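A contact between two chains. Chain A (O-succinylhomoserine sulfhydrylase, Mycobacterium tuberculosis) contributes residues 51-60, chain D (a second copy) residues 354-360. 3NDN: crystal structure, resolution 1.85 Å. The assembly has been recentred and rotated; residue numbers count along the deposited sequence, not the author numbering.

Chain A (51-60) TSGYVYGSAA
Chain D (354-360) IDISNNL

Two extended segments from different copies of a protein can pair through a few backbone bonds, with side chains and water supplying the rest, and this contact between two copies of O-succinylhomoserine sulfhydrylase is a compact example. Chain A is extended from Y54(A) (phi/psi -138/161) through V55(A) (-114/163) to Y56(A) (-130/144). It turns at G57(A) (-64/-24), extends again at S58(A) (-159/164), and enters a helix at A59(A). Chain D is similarly stretched at D355(D) (-85/147), I356(D) (-80/114) and S357(D) (-167/153), then bends at N358(D) (-92/-2) before N359(D) (-83/173). The two run antiparallel: the CA atoms of V55(A) and S357(D) lie 4.8 Å apart, and those of G53(A) and N359(D) 6.1 Å.

One direct backbone hydrogen bond fixes this register, from Y56(A) N to I356(D) O at 3.0 Å, with an N-H...O angle of 145°. The same carbonyl oxygen also receives a CA-H...O contact, V55(A) CA lying 3.3 Å from I356(D) O. In the opposite sense, where a direct bond from I356(D) N might be expected, water 2 intervenes: it accepts from I356(D) N at 2.9 Å and donates to Y56(A) O at 2.8 Å. The pairing is thus partly direct and partly hydrated.

Side chains extend the polar ladder. S357(D), with chi1 t, donates from OG to Y54(A) O at 2.8 Å, so a hydroxyl satisfies a main-chain carbonyl across the interface. Water 1 sits close by, accepting from N358(D) N at 2.8 Å, hydrogen-bonded to Y56(A) OH at 3.0 Å, and donating weakly to Y54(A) O at 3.3 Å. Farther along, N359(D) points its CA-to-CB bond toward chain A; with chi1 at -142° and chi2 at -21°, its ND2 donates to S52(A) OG at 3.1 Å (angle 139°), S52(A) adopting the p rotamer. The other end of the amide is used within its own chain, L360(D) N donating to N359(D) OD1 at 2.9 Å. G53(A) leaves space for this amide: an ideal CB there would stand 2.7 Å from N359(D) ND2, a clash.

Apolar packing centres on I356(D), which has the largest area covered of any residue here. Its m,t rotamer (chi1 -61°, chi2 165°) carries CD1 to the start of the chain A helix, 3.8 Å from S58(A) CA and 3.9 Å from A59(A) N, while its CG2 lies 4.1 Å from Y56(A) CD2. The tyrosine ring (chi1 -45°, chi2 -78°) also approaches the next residue, with CE2 4.2 Å from S357(D) CA. V55(A), in the m rotamer, places CG1 3.7 Å from D355(D) CB, pairing methyl with methylene while both aspartate oxygens bond elsewhere in the structure. S58(A), chi1 p, has its CA-to-CB bond directed away from chain D, and its side chain caps a backbone N of the helix just past the stretch.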

# COMPACT_ATOMS: atom_id res chain seq x y z
N THR A 51 3.80 10.49 -5.20
CA THR A 51 4.28 11.86 -5.09
C THR A 51 3.16 12.78 -5.59
O THR A 51 2.44 12.44 -6.56
CB THR A 51 5.58 12.09 -5.91
OG1 THR A 51 6.18 13.33 -5.52
CG2 THR A 51 5.31 12.12 -7.45
N SER A 52 2.99 13.93 -4.92
CA SER A 52 2.09 14.96 -5.45
C SER A 52 2.79 15.94 -6.40
O SER A 52 2.16 16.42 -7.36
CB SER A 52 1.37 15.71 -4.31
OG SER A 52 2.29 16.32 -3.41
N GLY A 53 4.07 16.24 -6.14
CA GLY A 53 4.87 17.22 -6.92
C GLY A 53 6.10 16.64 -7.60
O GLY A 53 6.42 15.45 -7.39
N TYR A 54 6.81 17.48 -8.38
CA TYR A 54 8.02 17.10 -9.14
C TYR A 54 9.07 18.23 -9.01
O TYR A 54 8.73 19.36 -8.63
CB TYR A 54 7.68 16.80 -10.63
CG TYR A 54 6.56 15.76 -10.73
CD1 TYR A 54 6.87 14.39 -10.86
CD2 TYR A 54 5.23 16.12 -10.58
CE1 TYR A 54 5.84 13.42 -10.86
CE2 TYR A 54 4.20 15.15 -10.57
CZ TYR A 54 4.52 13.80 -10.73
OH TYR A 54 3.51 12.84 -10.73
N VAL A 55 10.32 17.91 -9.30
CA VAL A 55 11.41 18.91 -9.25
C VAL A 55 11.99 19.18 -10.64
O VAL A 55 11.79 18.38 -11.58
CB VAL A 55 12.53 18.47 -8.24
CG1 VAL A 55 11.95 18.31 -6.83
CG2 VAL A 55 13.22 17.16 -8.71
N TYR A 56 12.73 20.29 -10.80
CA TYR A 56 13.29 20.68 -12.10
C TYR A 56 14.78 21.00 -11.97
O TYR A 56 15.22 21.52 -10.94
CB TYR A 56 12.55 21.91 -12.68
CG TYR A 56 11.04 21.81 -12.57
CD1 TYR A 56 10.30 21.02 -13.46
CD2 TYR A 56 10.35 22.48 -11.55
CE1 TYR A 56 8.93 20.90 -13.35
CE2 TYR A 56 8.96 22.37 -11.43
CZ TYR A 56 8.25 21.59 -12.34
OH TYR A 56 6.88 21.45 -12.23
N GLY A 57 15.56 20.66 -13.00
CA GLY A 57 17.01 20.92 -13.04
C GLY A 57 17.43 22.38 -13.04
O GLY A 57 18.55 22.71 -12.62
N SER A 58 16.54 23.27 -13.50
CA SER A 58 16.85 24.70 -13.60
C SER A 58 15.56 25.52 -13.65
O SER A 58 14.48 24.97 -13.89
CB SER A 58 17.73 24.98 -14.83
OG SER A 58 17.00 24.85 -16.05
N ALA A 59 15.68 26.82 -13.42
CA ALA A 59 14.52 27.71 -13.51
C ALA A 59 13.92 27.76 -14.94
O ALA A 59 12.70 27.84 -15.08
CB ALA A 59 14.87 29.10 -13.02
N ALA A 60 14.78 27.72 -15.96
CA ALA A 60 14.34 27.67 -17.37
C ALA A 60 13.48 26.43 -17.68
O ALA A 60 12.48 26.54 -18.39
CB ALA A 60 15.52 27.74 -18.32
N ILE D 354 18.11 23.01 -1.25
CA ILE D 354 16.69 23.26 -1.55
C ILE D 354 16.38 22.89 -3.02
O ILE D 354 17.15 23.26 -3.91
CB ILE D 354 16.37 24.76 -1.28
CG1 ILE D 354 16.57 25.11 0.20
CG2 ILE D 354 14.95 25.13 -1.74
CD1 ILE D 354 16.61 26.61 0.51
N ASP D 355 15.28 22.17 -3.28
CA ASP D 355 14.89 21.77 -4.66
C ASP D 355 14.09 22.87 -5.38
O ASP D 355 13.32 23.60 -4.74
CB ASP D 355 13.99 20.49 -4.64
CG ASP D 355 14.73 19.21 -4.15
OD1 ASP D 355 15.76 18.80 -4.73
OD2 ASP D 355 14.22 18.58 -3.20
N ILE D 356 14.24 22.97 -6.70
CA ILE D 356 13.34 23.83 -7.51
C ILE D 356 12.00 23.10 -7.78
O ILE D 356 11.97 22.10 -8.50
CB ILE D 356 13.99 24.27 -8.87
CG1 ILE D 356 15.27 25.08 -8.64
CG2 ILE D 356 12.99 25.09 -9.72
CD1 ILE D 356 16.14 25.22 -9.88
N SER D 357 10.91 23.62 -7.22
CA SER D 357 9.59 22.95 -7.28
C SER D 357 8.47 23.92 -6.85
O SER D 357 8.74 24.83 -6.06
CB SER D 357 9.57 21.73 -6.35
OG SER D 357 8.33 21.02 -6.43
N ASN D 358 7.24 23.70 -7.35
CA ASN D 358 6.09 24.60 -7.07
C ASN D 358 5.21 24.25 -5.85
O ASN D 358 4.28 24.99 -5.52
CB ASN D 358 5.22 24.76 -8.34
N ASN D 359 5.51 23.16 -5.15
CA ASN D 359 4.65 22.64 -4.07
C ASN D 359 4.86 23.35 -2.71
O ASN D 359 5.79 24.19 -2.55
CB ASN D 359 4.87 21.12 -3.96
CG ASN D 359 3.59 20.35 -3.67
OD1 ASN D 359 2.59 20.90 -3.17
ND2 ASN D 359 3.60 19.06 -3.98
N LEU D 360 4.00 23.01 -1.75
CA LEU D 360 4.00 23.57 -0.38
C LEU D 360 3.75 22.51 0.69
O LEU D 360 3.14 21.47 0.41
CB LEU D 360 2.88 24.62 -0.22
CG LEU D 360 2.75 25.80 -1.18
CD1 LEU D 360 1.45 26.55 -0.95
CD2 LEU D 360 3.95 26.71 -0.95
O HOH W 1 6.58 21.80 -9.30
O HOH W 2 15.90 21.27 -8.28